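Local coordinates for erythrocyte membrane protein 1 (Plasmodium falciparum, PDB 2XU0) that probably binds receptors on the host cell surface, here through its N-terminal NTS-DBL1 region, a rosetting domain of a malaria adhesion and virulence protein, at residues G200-G205 with K219-V224; H155-N160 with V223-I228; K227-L232 with A250-D255; R194-I199 with E262-A267; Q141-L146 with L162-Y167. The protein carries 10 engineered substitutions. One frame throughout, in Å; residues are numbered along the deposited sequence.

Contact 1: G200-G205 with K219-V224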
# COMPACT_ATOMS: atom_id res chain seq x y z
N GLY A 200 3.58 12.24 3.68
CA GLY A 200 4.88 12.84 3.41
C GLY A 200 5.02 13.25 1.95
O GLY A 200 5.51 14.34 1.65
N ASP A 201 4.53 12.38 1.02
CA ASP A 201 4.57 12.75 -0.40
C ASP A 201 3.62 13.88 -0.75
O ASP A 201 3.96 14.70 -1.60
CB ASP A 201 4.45 11.53 -1.34
CG ASP A 201 5.73 10.71 -1.38
OD1 ASP A 201 6.77 11.21 -0.89
OD2 ASP A 201 5.66 9.54 -1.79
N ILE A 202 2.46 13.98 -0.05
CA ILE A 202 1.50 15.07 -0.29
C ILE A 202 2.15 16.38 0.20
O ILE A 202 2.20 17.36 -0.55
CB ILE A 202 0.11 14.80 0.40
CG1 ILE A 202 -0.62 13.59 -0.24
CG2 ILE A 202 -0.76 16.05 0.34
CD1 ILE A 202 -1.70 12.93 0.66
N VAL A 203 2.67 16.37 1.43
CA VAL A 203 3.34 17.50 2.04
C VAL A 203 4.48 17.97 1.15
O VAL A 203 4.60 19.17 0.92
CB VAL A 203 3.82 17.17 3.48
CG1 VAL A 203 4.81 18.21 4.00
CG2 VAL A 203 2.64 17.04 4.44
N ARG A 204 5.29 17.04 0.62
CA ARG A 204 6.46 17.38 -0.22
C ARG A 204 6.14 17.73 -1.67
O ARG A 204 7.03 18.18 -2.39
CB ARG A 204 7.54 16.28 -0.12
CG ARG A 204 8.23 16.22 1.27
CD ARG A 204 9.11 15.00 1.48
NE ARG A 204 8.36 13.75 1.40
CZ ARG A 204 8.85 12.54 1.69
NH1 ARG A 204 10.10 12.41 2.11
NH2 ARG A 204 8.10 11.47 1.55
N GLY A 205 4.92 17.48 -2.10
CA GLY A 205 4.51 17.72 -3.48
C GLY A 205 5.02 16.67 -4.46
O GLY A 205 5.10 16.95 -5.66
N LYS A 219 -2.27 23.33 -4.08
CA LYS A 219 -2.30 24.79 -4.25
C LYS A 219 -2.21 25.50 -2.91
O LYS A 219 -1.46 26.47 -2.80
CB LYS A 219 -3.51 25.21 -5.09
CG LYS A 219 -3.36 24.68 -6.50
CD LYS A 219 -4.42 25.11 -7.49
CE LYS A 219 -4.29 24.29 -8.75
NZ LYS A 219 -3.09 24.66 -9.57
N GLY A 220 -2.90 24.95 -1.89
CA GLY A 220 -2.84 25.47 -0.53
C GLY A 220 -1.45 25.35 0.05
O GLY A 220 -0.91 26.31 0.59
N LEU A 221 -0.82 24.17 -0.16
CA LEU A 221 0.54 23.89 0.31
C LEU A 221 1.58 24.79 -0.32
O LEU A 221 2.44 25.28 0.39
CB LEU A 221 0.91 22.40 0.13
CG LEU A 221 0.31 21.45 1.14
CD1 LEU A 221 0.38 20.02 0.65
CD2 LEU A 221 0.99 21.58 2.49
N GLN A 222 1.48 25.06 -1.63
CA GLN A 222 2.42 25.99 -2.26
C GLN A 222 2.29 27.45 -1.79
O GLN A 222 3.31 28.14 -1.71
CB GLN A 222 2.55 25.82 -3.79
CG GLN A 222 1.26 25.77 -4.56
CD GLN A 222 1.44 25.12 -5.91
OE1 GLN A 222 1.57 23.90 -6.04
NE2 GLN A 222 1.40 25.93 -6.96
N VAL A 223 1.08 27.86 -1.34
CA VAL A 223 0.81 29.19 -0.77
C VAL A 223 1.44 29.25 0.64
O VAL A 223 2.22 30.17 0.92
CB VAL A 223 -0.72 29.52 -0.75
CG1 VAL A 223 -1.03 30.73 0.13
CG2 VAL A 223 -1.26 29.73 -2.18
N VAL A 224 1.15 28.24 1.50
CA VAL A 224 1.71 28.16 2.86
C VAL A 224 3.24 28.13 2.82
O VAL A 224 3.88 28.86 3.58
CB VAL A 224 1.14 26.98 3.69
CG1 VAL A 224 1.69 26.99 5.11
CG2 VAL A 224 -0.37 27.03 3.72
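L221 lays its CD1 methyl over the last helical turn of 200-205, where that methyl stands 3.4 Å from I202 O and 4.1 Å from V203 CA. Side chain meets side chain more loosely, with I202 CG2 4.1 Å from L221 CD1. I202 contributes this branch because CG2 lies anti to its backbone N, while CG1 and CD1 lead off in another direction. A leucine suits the position: it points toward the neighbouring helix, and its forked, flexible end can lie against backbone as well as side chain. No hydrogen bond joins the two segments. I202 O, beside the methyl, takes one from Q218 NE2 and another from G205 N, so this end-of-helix carbonyl is satisfied. V203 turns its own side chain the other way, against W256 and W257 of helix 249-268.

G205 closes helix 186-204 in a Schellman motif, and its positive phi (76°) is a conformation that glycine adopts without strain. Behind the contact R204 folds back along its own helix: R204 NH2 forms a salt bridge with D201 OD1 at 2.8 Å, and NE makes a weak bond to G200 O. D201 has a second charged partner in R314. This is apolar helix-to-helix packing at the Schellman-capped C-terminal end of helix 186-204, joining two consecutive helices within the helical Duffy-binding-like fold.

Contact 2: H155-N160 with V223-I228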
# COMPACT_ATOMS: atom_id res chain seq x y z
N HIS A 155 4.70 26.39 12.08
CA HIS A 155 3.89 25.92 13.20
C HIS A 155 2.44 25.81 12.79
O HIS A 155 1.77 24.86 13.18
CB HIS A 155 4.01 26.84 14.42
CG HIS A 155 5.42 27.21 14.74
ND1 HIS A 155 5.90 28.48 14.51
CD2 HIS A 155 6.43 26.44 15.23
CE1 HIS A 155 7.17 28.46 14.88
NE2 HIS A 155 7.54 27.25 15.31
N ASP A 156 1.94 26.77 11.98
CA ASP A 156 0.55 26.74 11.49
C ASP A 156 0.32 25.53 10.60
O ASP A 156 -0.72 24.90 10.71
CB ASP A 156 0.17 28.03 10.74
CG ASP A 156 0.24 29.32 11.55
OD1 ASP A 156 0.01 29.26 12.78
OD2 ASP A 156 0.52 30.37 10.95
N LEU A 157 1.29 25.21 9.74
CA LEU A 157 1.22 24.06 8.84
C LEU A 157 1.26 22.75 9.63
O LEU A 157 0.41 21.89 9.42
CB LEU A 157 2.36 24.11 7.82
CG LEU A 157 2.43 22.93 6.83
CD1 LEU A 157 1.23 22.91 5.92
CD2 LEU A 157 3.72 22.98 6.05
N LEU A 158 2.20 22.63 10.58
CA LEU A 158 2.31 21.43 11.41
C LEU A 158 0.99 21.10 12.07
O LEU A 158 0.57 19.95 12.01
CB LEU A 158 3.45 21.53 12.46
CG LEU A 158 3.62 20.26 13.33
CD1 LEU A 158 4.23 19.12 12.56
CD2 LEU A 158 4.38 20.55 14.56
N GLY A 159 0.33 22.13 12.62
CA GLY A 159 -0.97 22.01 13.27
C GLY A 159 -1.96 21.28 12.39
O GLY A 159 -2.47 20.24 12.78
N ASN A 160 -2.15 21.78 11.15
CA ASN A 160 -3.02 21.16 10.14
C ASN A 160 -2.64 19.71 9.80
O ASN A 160 -3.51 18.84 9.77
CB ASN A 160 -3.06 22.01 8.87
CG ASN A 160 -3.76 23.33 9.10
OD1 ASN A 160 -3.13 24.36 9.37
ND2 ASN A 160 -5.08 23.31 9.05
N VAL A 223 1.08 27.86 -1.34
CA VAL A 223 0.81 29.19 -0.77
C VAL A 223 1.44 29.25 0.64
O VAL A 223 2.22 30.17 0.92
CB VAL A 223 -0.72 29.52 -0.75
CG1 VAL A 223 -1.03 30.73 0.13
CG2 VAL A 223 -1.26 29.73 -2.18
N VAL A 224 1.15 28.24 1.50
CA VAL A 224 1.71 28.16 2.86
C VAL A 224 3.24 28.13 2.82
O VAL A 224 3.88 28.86 3.58
CB VAL A 224 1.14 26.98 3.69
CG1 VAL A 224 1.69 26.99 5.11
CG2 VAL A 224 -0.37 27.03 3.72
N PHE A 225 3.82 27.34 1.91
CA PHE A 225 5.27 27.23 1.78
C PHE A 225 5.98 28.47 1.23
O PHE A 225 7.16 28.67 1.51
CB PHE A 225 5.67 25.91 1.10
CG PHE A 225 5.78 24.73 2.04
CD1 PHE A 225 6.88 24.58 2.88
CD2 PHE A 225 4.83 23.71 2.02
CE1 PHE A 225 7.01 23.48 3.73
CE2 PHE A 225 4.98 22.57 2.82
CZ PHE A 225 6.07 22.46 3.67
N LYS A 226 5.25 29.33 0.49
CA LYS A 226 5.75 30.62 -0.03
C LYS A 226 5.88 31.61 1.16
O LYS A 226 6.91 32.25 1.33
CB LYS A 226 4.80 31.16 -1.11
CG LYS A 226 5.34 32.38 -1.87
CD LYS A 226 4.43 32.77 -3.02
CE LYS A 226 4.90 34.01 -3.73
NZ LYS A 226 3.90 34.47 -4.74
N LYS A 227 4.84 31.64 2.03
CA LYS A 227 4.79 32.41 3.27
C LYS A 227 5.93 31.99 4.19
O LYS A 227 6.68 32.86 4.65
CB LYS A 227 3.44 32.22 3.97
CG LYS A 227 2.29 32.85 3.22
CD LYS A 227 0.97 32.44 3.79
CE LYS A 227 -0.17 33.25 3.24
NZ LYS A 227 -1.44 32.90 3.91
N ILE A 228 6.12 30.66 4.42
CA ILE A 228 7.20 30.12 5.26
C ILE A 228 8.54 30.60 4.74
O ILE A 228 9.32 31.12 5.53
CB ILE A 228 7.13 28.55 5.44
CG1 ILE A 228 5.85 28.14 6.19
CG2 ILE A 228 8.37 28.02 6.19
CD1 ILE A 228 5.44 26.65 6.06
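L157 reaches helix 216-231 from the first turn of helix 154-175 and meets three side chains there. Just before it, D156 also starts out toward the other helix, but its carboxylate turns back to the residues just before its own helix, where OD2 accepts hydrogen bonds from the backbone N atoms of N152 and T153. A short acid suits such a place, since it can reach back to both amides and tie that lead-in to the first turn.

At L157 the work is divided among the atoms. CB lies 4.0 Å from V224 CG1, the branch that this valine holds anti to its backbone N (chi1 -177°). CD2 goes deeper, to 3.4 Å from F225 CZ, and the leucine crosses the phenylalanine side chain at about a right angle, approaching the ring obliquely. The same methyl lies 4.1 Å from I228 CD1, so one leucine branch is gripped by an aromatic ring and an isoleucine tip together. W256 of helix 249-268 also touches L157, and it sets its ring edge-to-face with F225.

Next in sequence, L158 faces another way, toward N260 and Q263 of helix 249-268. The two segments run nearly antiparallel, at 149°, with their axes 10.8 Å apart at closest approach. This is apolar packing between two nearly antiparallel helices in the helical core of a Duffy-binding-like domain.

Contact 3: K227-L232 with A250-D255; sequences KIYKSL and AKLRED. Engineered in segment 250-255: A250 (natural residue Ser).
L252 packs on Y229 and L232, and these apolar touches account for the contact between the two segments. L252 points at the other helix and divides its two methyls between two neighbours. CD2 lies 3.8 Å from Y229 CB, at the root of the tyrosine, and comes to the ring obliquely. CD1 lies 3.8 Å from L232 CD1, where the two leucine side chains slide past each other in opposite directions. With CG anti to the backbone N (chi1 -176°), L252 extends its fork far enough to touch both. F225, one turn earlier on helix 216-231, also packs on L252, as do L48 and Y240 from loops.

The polar bonds lie around this apolar centre. Y229 suits its place by combining an apolar stem with a polar end: the stem receives the leucine, while OH is hydrogen-bonded to the backbone O of R237. Its ring also stands edge-to-face with that of Y249. On the first segment, S231 OG donates to I228 O at 2.7 Å, from 20° off the carbonyl plane. This serine thus bonds back to the third residue before it, in the last turn of its helix. L232 has already left the helix there, yet its side chain still turns inward.

Such packing, in which the end of one helix and the first residue beyond it rest on the start of another, is a helix-helix contact of the largely helical Duffy-binding-like fold.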
# COMPACT_ATOMS: atom_id res chain seq x y z
N LYS A 227 4.84 31.64 2.03
CA LYS A 227 4.79 32.41 3.27
C LYS A 227 5.93 31.99 4.19
O LYS A 227 6.68 32.86 4.65
CB LYS A 227 3.44 32.22 3.97
CG LYS A 227 2.29 32.85 3.22
CD LYS A 227 0.97 32.44 3.79
CE LYS A 227 -0.17 33.25 3.24
NZ LYS A 227 -1.44 32.90 3.91
N ILE A 228 6.12 30.66 4.42
CA ILE A 228 7.20 30.12 5.26
C ILE A 228 8.54 30.60 4.74
O ILE A 228 9.32 31.12 5.53
CB ILE A 228 7.13 28.55 5.44
CG1 ILE A 228 5.85 28.14 6.19
CG2 ILE A 228 8.37 28.02 6.19
CD1 ILE A 228 5.44 26.65 6.06
N TYR A 229 8.79 30.50 3.41
CA TYR A 229 10.04 30.94 2.78
C TYR A 229 10.32 32.41 3.02
O TYR A 229 11.46 32.76 3.32
CB TYR A 229 10.06 30.64 1.28
CG TYR A 229 11.36 31.01 0.61
CD1 TYR A 229 12.52 30.29 0.87
CD2 TYR A 229 11.44 32.08 -0.28
CE1 TYR A 229 13.73 30.60 0.23
CE2 TYR A 229 12.64 32.41 -0.91
CZ TYR A 229 13.78 31.66 -0.66
OH TYR A 229 14.96 31.96 -1.30
N LYS A 230 9.29 33.28 2.86
CA LYS A 230 9.41 34.72 3.07
C LYS A 230 9.70 35.03 4.54
O LYS A 230 10.49 35.94 4.83
CB LYS A 230 8.14 35.45 2.60
CG LYS A 230 8.09 35.70 1.09
CD LYS A 230 6.84 36.48 0.66
CE LYS A 230 5.63 35.60 0.42
NZ LYS A 230 4.51 36.37 -0.18
N SER A 231 9.10 34.25 5.46
CA SER A 231 9.28 34.41 6.91
C SER A 231 10.66 33.98 7.43
O SER A 231 10.98 34.29 8.58
CB SER A 231 8.18 33.67 7.66
OG SER A 231 8.46 32.29 7.81
N LEU A 232 11.46 33.26 6.61
CA LEU A 232 12.79 32.80 7.02
C LEU A 232 13.77 33.96 7.09
O LEU A 232 13.53 34.99 6.46
CB LEU A 232 13.34 31.73 6.05
CG LEU A 232 12.57 30.41 5.85
CD1 LEU A 232 13.11 29.66 4.66
CD2 LEU A 232 12.64 29.52 7.08
N ALA A 250 10.99 22.86 -3.44
CA ALA A 250 11.11 21.41 -3.37
C ALA A 250 12.03 20.98 -2.21
O ALA A 250 11.65 20.10 -1.43
CB ALA A 250 11.62 20.85 -4.69
N LYS A 251 13.17 21.67 -2.03
CA LYS A 251 14.13 21.40 -0.96
C LYS A 251 13.55 21.83 0.39
O LYS A 251 13.67 21.13 1.39
CB LYS A 251 15.45 22.10 -1.25
CG LYS A 251 16.54 21.76 -0.26
CD LYS A 251 17.75 22.68 -0.41
CE LYS A 251 18.77 22.50 0.69
NZ LYS A 251 19.23 21.08 0.82
N LEU A 252 12.88 22.98 0.40
CA LEU A 252 12.22 23.54 1.58
C LEU A 252 11.14 22.59 2.13
O LEU A 252 11.05 22.41 3.35
CB LEU A 252 11.63 24.92 1.24
CG LEU A 252 10.99 25.70 2.38
CD1 LEU A 252 12.05 26.23 3.34
CD2 LEU A 252 10.15 26.84 1.84
N ARG A 253 10.31 22.01 1.24
CA ARG A 253 9.26 21.08 1.65
C ARG A 253 9.82 19.74 2.14
O ARG A 253 9.28 19.17 3.09
CB ARG A 253 8.25 20.84 0.53
CG ARG A 253 7.46 22.06 0.14
CD ARG A 253 6.10 21.55 -0.24
NE ARG A 253 5.73 21.90 -1.58
CZ ARG A 253 4.63 21.49 -2.19
NH1 ARG A 253 3.80 20.65 -1.58
NH2 ARG A 253 4.37 21.89 -3.42
N GLU A 254 10.91 19.24 1.49
CA GLU A 254 11.64 18.01 1.84
C GLU A 254 12.17 18.10 3.27
O GLU A 254 12.10 17.11 4.00
CB GLU A 254 12.89 17.87 0.95
CG GLU A 254 12.63 17.21 -0.38
CD GLU A 254 13.79 17.27 -1.36
OE1 GLU A 254 13.57 16.92 -2.54
OE2 GLU A 254 14.92 17.65 -0.95
N ASP A 255 12.83 19.24 3.59
CA ASP A 255 13.44 19.47 4.90
C ASP A 255 12.37 19.70 5.93
O ASP A 255 12.47 19.17 7.02
CB ASP A 255 14.41 20.66 4.85
CG ASP A 255 15.67 20.31 4.09
OD1 ASP A 255 15.78 19.15 3.61
OD2 ASP A 255 16.58 21.16 4.04

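Contact 4: R194-I199 with E262-A267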
# COMPACT_ATOMS: atom_id res chain seq x y z
N ARG A 194 2.16 3.10 5.57
CA ARG A 194 1.81 3.38 4.17
C ARG A 194 1.14 4.72 4.01
O ARG A 194 1.44 5.42 3.05
CB ARG A 194 0.97 2.26 3.58
CG ARG A 194 1.76 0.99 3.41
CD ARG A 194 0.81 -0.04 2.90
NE ARG A 194 1.50 -1.27 2.56
CZ ARG A 194 0.99 -2.47 2.78
NH1 ARG A 194 -0.20 -2.59 3.36
NH2 ARG A 194 1.66 -3.55 2.43
N SER A 195 0.25 5.10 4.96
CA SER A 195 -0.43 6.39 4.95
C SER A 195 0.54 7.49 5.31
O SER A 195 0.49 8.56 4.72
CB SER A 195 -1.63 6.39 5.91
OG SER A 195 -2.70 5.75 5.26
N PHE A 196 1.41 7.25 6.30
CA PHE A 196 2.46 8.19 6.73
C PHE A 196 3.31 8.57 5.53
O PHE A 196 3.63 9.76 5.33
CB PHE A 196 3.37 7.49 7.75
CG PHE A 196 4.53 8.29 8.28
CD1 PHE A 196 4.31 9.44 9.04
CD2 PHE A 196 5.83 7.82 8.15
CE1 PHE A 196 5.39 10.11 9.65
CE2 PHE A 196 6.91 8.49 8.74
CZ PHE A 196 6.69 9.65 9.45
N ALA A 197 3.68 7.56 4.73
CA ALA A 197 4.48 7.75 3.50
C ALA A 197 3.72 8.58 2.42
O ALA A 197 4.29 9.49 1.83
CB ALA A 197 4.92 6.41 2.94
N ASP A 198 2.41 8.31 2.23
CA ASP A 198 1.60 9.08 1.29
C ASP A 198 1.45 10.54 1.76
O ASP A 198 1.54 11.45 0.94
CB ASP A 198 0.21 8.43 1.06
CG ASP A 198 0.21 7.23 0.12
OD1 ASP A 198 1.18 7.08 -0.67
OD2 ASP A 198 -0.76 6.45 0.15
N ILE A 199 1.28 10.77 3.10
CA ILE A 199 1.18 12.11 3.69
C ILE A 199 2.45 12.88 3.45
O ILE A 199 2.40 14.05 3.05
CB ILE A 199 0.75 12.09 5.19
CG1 ILE A 199 -0.77 11.70 5.30
CG2 ILE A 199 0.99 13.47 5.83
CD1 ILE A 199 -1.26 11.10 6.72
N GLU A 262 8.76 13.15 12.86
CA GLU A 262 8.64 12.48 14.15
C GLU A 262 7.34 12.79 14.86
O GLU A 262 6.67 11.86 15.29
CB GLU A 262 9.86 12.78 15.02
CG GLU A 262 9.80 12.04 16.34
CD GLU A 262 10.91 12.43 17.30
OE1 GLU A 262 10.59 12.84 18.44
OE2 GLU A 262 12.10 12.30 16.91
N GLN A 263 6.97 14.09 14.99
CA GLN A 263 5.70 14.55 15.60
C GLN A 263 4.52 14.08 14.76
O GLN A 263 3.50 13.62 15.30
CB GLN A 263 5.63 16.08 15.67
CG GLN A 263 6.83 16.79 16.24
CD GLN A 263 6.61 18.27 16.22
OE1 GLN A 263 5.75 18.80 16.95
NE2 GLN A 263 7.36 18.98 15.38
N ILE A 264 4.66 14.17 13.42
CA ILE A 264 3.62 13.69 12.49
C ILE A 264 3.32 12.20 12.76
O ILE A 264 2.15 11.82 12.88
CB ILE A 264 3.96 14.04 11.01
CG1 ILE A 264 3.86 15.58 10.79
CG2 ILE A 264 3.01 13.28 10.02
CD1 ILE A 264 4.88 16.24 9.71
N TRP A 265 4.38 11.36 12.92
CA TRP A 265 4.21 9.92 13.22
C TRP A 265 3.49 9.75 14.56
O TRP A 265 2.69 8.82 14.69
CB TRP A 265 5.56 9.20 13.27
CG TRP A 265 5.43 7.71 13.58
CD1 TRP A 265 5.67 7.10 14.78
CD2 TRP A 265 4.92 6.70 12.71
NE1 TRP A 265 5.31 5.78 14.71
CE2 TRP A 265 4.90 5.49 13.44
CE3 TRP A 265 4.50 6.69 11.36
CZ2 TRP A 265 4.46 4.29 12.88
CZ3 TRP A 265 4.05 5.50 10.81
CH2 TRP A 265 4.07 4.31 11.54
N LYS A 266 3.84 10.60 15.57
CA LYS A 266 3.23 10.59 16.91
C LYS A 266 1.73 10.87 16.77
O LYS A 266 0.93 10.07 17.24
CB LYS A 266 3.93 11.60 17.84
CG LYS A 266 3.56 11.43 19.31
CD LYS A 266 4.39 12.30 20.24
CE LYS A 266 3.90 12.13 21.67
NZ LYS A 266 4.58 13.06 22.61
N ALA A 267 1.33 11.93 16.04
CA ALA A 267 -0.09 12.21 15.81
C ALA A 267 -0.79 11.04 15.09
O ALA A 267 -1.86 10.58 15.51
CB ALA A 267 -0.24 13.50 15.03
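F196 and W265 stand nearly perpendicular, their ring planes at 77°, in a T-shaped (edge-to-face) pair. The indole supplies the edge: W265 CE3 comes down over one face of the phenyl ring, 3.5 Å from F196 CG and displaced toward the rim. Centroid to centroid, the phenyl and the six-membered ring of the indole are 4.9 Å apart. W265 CZ3 continues along the same edge to the base of the phenylalanine, 3.7 Å from F196 CB. Both side chains hold CG anti to the backbone N, F196 with chi1 178°, and so reach out from their helices to cross at about a right angle.

I264 comes to the phenyl from another direction. Its CG2 lies near the ring plane, 4.0 Å from F196 CE1, so the ring has tryptophan over a face and isoleucine at its rim. On the same side of the ring as the indole, the backbone of W265 also comes close, its N lying 3.6 Å from F196 CE1. A flat phenylalanine suits the place because it can offer a face to the indole and its rim to the isoleucine, while tryptophan offers a long edge as well as a polar nitrogen: W265 NE1 is hydrogen-bonded to C295 O.

No hydrogen bond spans the two segments. Their hold is therefore expected to come from burial of apolar surface and dispersion, with a modest electrostatic part from C-H groups of the indole edge meeting the phenyl pi cloud, while the indole N-H fixes the tryptophan to a loop outside the pair.

Contact 5: Q141-L146 with L162-Y167; sequences QNLEFL and LVTAKY
N142 and T164 carry the polar part of the contact. T164 OG1 lies 2.8 Å from N142 OD1, close enough for a hydrogen bond, but N160 O is also within reach of the single hydroxyl proton and the choice between them is not settled. N142 ND2 has a clear partner of its own, donating to N160 O. Thus the asparagine side chain meets the helix at a carbonyl and a hydroxyl one turn apart. It can do so because CG sits between the backbone N and the carbonyl carbon (chi1 62°), the crowded position, which turns the amide toward helix 154-175. Asparagine suits this task, having a donor and an acceptor on one short stem.

The remaining contacts are van der Waals touches of carbon on polar atoms. L143 crosses the threonine at about a right angle and places CD2 3.4 Å from T164 OG1, beside the polar pair. V163 meets the amide at its other end, with CB 4.1 Å from N142 ND2. L143 also rests on V217 of helix 216-231, so its side chain touches two helices.

A short 3-10 segment tied to a helix by an asparagine amide is here the connection leading into helix 154-175 of the Duffy-binding-like domain, packed back on that helix's own middle.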
# COMPACT_ATOMS: atom_id res chain seq x y z
N GLN A 141 -8.89 16.27 3.63
CA GLN A 141 -9.85 17.36 3.44
C GLN A 141 -9.54 18.71 4.07
O GLN A 141 -9.72 19.74 3.41
CB GLN A 141 -11.27 16.87 3.69
CG GLN A 141 -12.29 17.53 2.78
CD GLN A 141 -13.14 18.55 3.49
OE1 GLN A 141 -13.50 19.58 2.92
NE2 GLN A 141 -13.53 18.26 4.73
N ASN A 142 -8.96 18.73 5.29
CA ASN A 142 -8.57 19.95 6.00
C ASN A 142 -7.45 20.70 5.30
O ASN A 142 -7.36 21.93 5.44
CB ASN A 142 -8.17 19.62 7.44
CG ASN A 142 -6.98 18.71 7.56
OD1 ASN A 142 -6.95 17.57 7.06
ND2 ASN A 142 -5.96 19.20 8.23
N LEU A 143 -6.60 19.96 4.55
CA LEU A 143 -5.50 20.56 3.79
C LEU A 143 -5.99 21.30 2.54
O LEU A 143 -5.20 21.99 1.91
CB LEU A 143 -4.38 19.54 3.45
CG LEU A 143 -3.74 18.72 4.61
CD1 LEU A 143 -2.54 17.93 4.11
CD2 LEU A 143 -3.30 19.62 5.77
N GLU A 144 -7.31 21.22 2.22
CA GLU A 144 -7.93 21.97 1.10
C GLU A 144 -8.29 23.41 1.52
O GLU A 144 -8.84 24.17 0.73
CB GLU A 144 -9.19 21.26 0.58
CG GLU A 144 -8.99 19.86 0.04
CD GLU A 144 -10.22 19.25 -0.59
OE1 GLU A 144 -11.01 20.01 -1.20
OE2 GLU A 144 -10.41 18.02 -0.47
N PHE A 145 -7.94 23.78 2.77
CA PHE A 145 -8.24 25.06 3.42
C PHE A 145 -6.99 25.66 4.06
O PHE A 145 -7.02 26.10 5.22
CB PHE A 145 -9.37 24.84 4.46
CG PHE A 145 -10.62 24.26 3.84
CD1 PHE A 145 -11.54 25.08 3.20
CD2 PHE A 145 -10.84 22.89 3.84
CE1 PHE A 145 -12.68 24.54 2.59
CE2 PHE A 145 -11.96 22.35 3.21
CZ PHE A 145 -12.88 23.18 2.61
N LEU A 146 -5.91 25.70 3.29
CA LEU A 146 -4.62 26.22 3.70
C LEU A 146 -4.39 27.61 3.12
O LEU A 146 -3.57 28.36 3.65
CB LEU A 146 -3.51 25.25 3.25
CG LEU A 146 -2.89 24.25 4.27
CD1 LEU A 146 -3.84 23.85 5.39
CD2 LEU A 146 -2.37 23.01 3.55
N LEU A 162 -0.84 17.59 11.64
CA LEU A 162 -1.08 16.72 12.81
C LEU A 162 -2.54 16.33 12.88
O LEU A 162 -2.85 15.18 13.14
CB LEU A 162 -0.64 17.37 14.13
CG LEU A 162 0.86 17.64 14.37
CD1 LEU A 162 1.08 18.04 15.80
CD2 LEU A 162 1.72 16.43 14.07
N VAL A 163 -3.44 17.28 12.54
CA VAL A 163 -4.90 17.04 12.49
C VAL A 163 -5.19 15.97 11.42
O VAL A 163 -5.95 15.04 11.68
CB VAL A 163 -5.70 18.38 12.26
CG1 VAL A 163 -7.20 18.12 12.02
CG2 VAL A 163 -5.49 19.36 13.43
N THR A 164 -4.52 16.06 10.23
CA THR A 164 -4.69 15.07 9.15
C THR A 164 -4.25 13.68 9.66
O THR A 164 -4.99 12.69 9.54
CB THR A 164 -3.84 15.50 7.91
OG1 THR A 164 -4.26 16.77 7.43
CG2 THR A 164 -3.85 14.49 6.80
N ALA A 165 -3.04 13.61 10.26
CA ALA A 165 -2.46 12.38 10.79
C ALA A 165 -3.35 11.71 11.83
O ALA A 165 -3.69 10.53 11.69
CB ALA A 165 -1.07 12.66 11.35
N LYS A 166 -3.81 12.49 12.85
CA LYS A 166 -4.72 11.97 13.88
C LYS A 166 -5.94 11.28 13.25
O LYS A 166 -6.20 10.09 13.52
CB LYS A 166 -5.16 13.12 14.81
CG LYS A 166 -6.30 12.74 15.79
CD LYS A 166 -7.03 13.98 16.33
CE LYS A 166 -8.20 13.66 17.24
NZ LYS A 166 -9.37 13.10 16.50
N TYR A 167 -6.63 11.99 12.34
CA TYR A 167 -7.83 11.45 11.71
C TYR A 167 -7.60 10.31 10.79
O TYR A 167 -8.30 9.30 10.90
CB TYR A 167 -8.68 12.55 11.07
CG TYR A 167 -9.47 13.32 12.10
CD1 TYR A 167 -8.96 14.47 12.69
CD2 TYR A 167 -10.70 12.85 12.56
CE1 TYR A 167 -9.69 15.19 13.63
CE2 TYR A 167 -11.43 13.55 13.52
CZ TYR A 167 -10.93 14.73 14.04
OH TYR A 167 -11.64 15.43 14.98

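How the contacts relate
Along the chain the segments fall on the stretch before helix 154-175, then on helices 154-175, 186-204, 216-231 and 249-268, all within the Duffy-binding-like domain. Contacts 1, 2 and 3 all use helix 216-231, and contact 2 has its centre about 9 Å from the centre of each of the other two. Contact 4 joins helices 186-204 and 249-268, closing a loop inside which contacts 1 and 3 are nested. Contact 5 closes first in sequence; its centre lies about 12 Å from those of contacts 1, 2 and 4. R253 NH1, from a segment of contact 3, probably hydrogen-bonds to V203 O of contact 1. Together the five describe one continuous helical bundle rather than separate units.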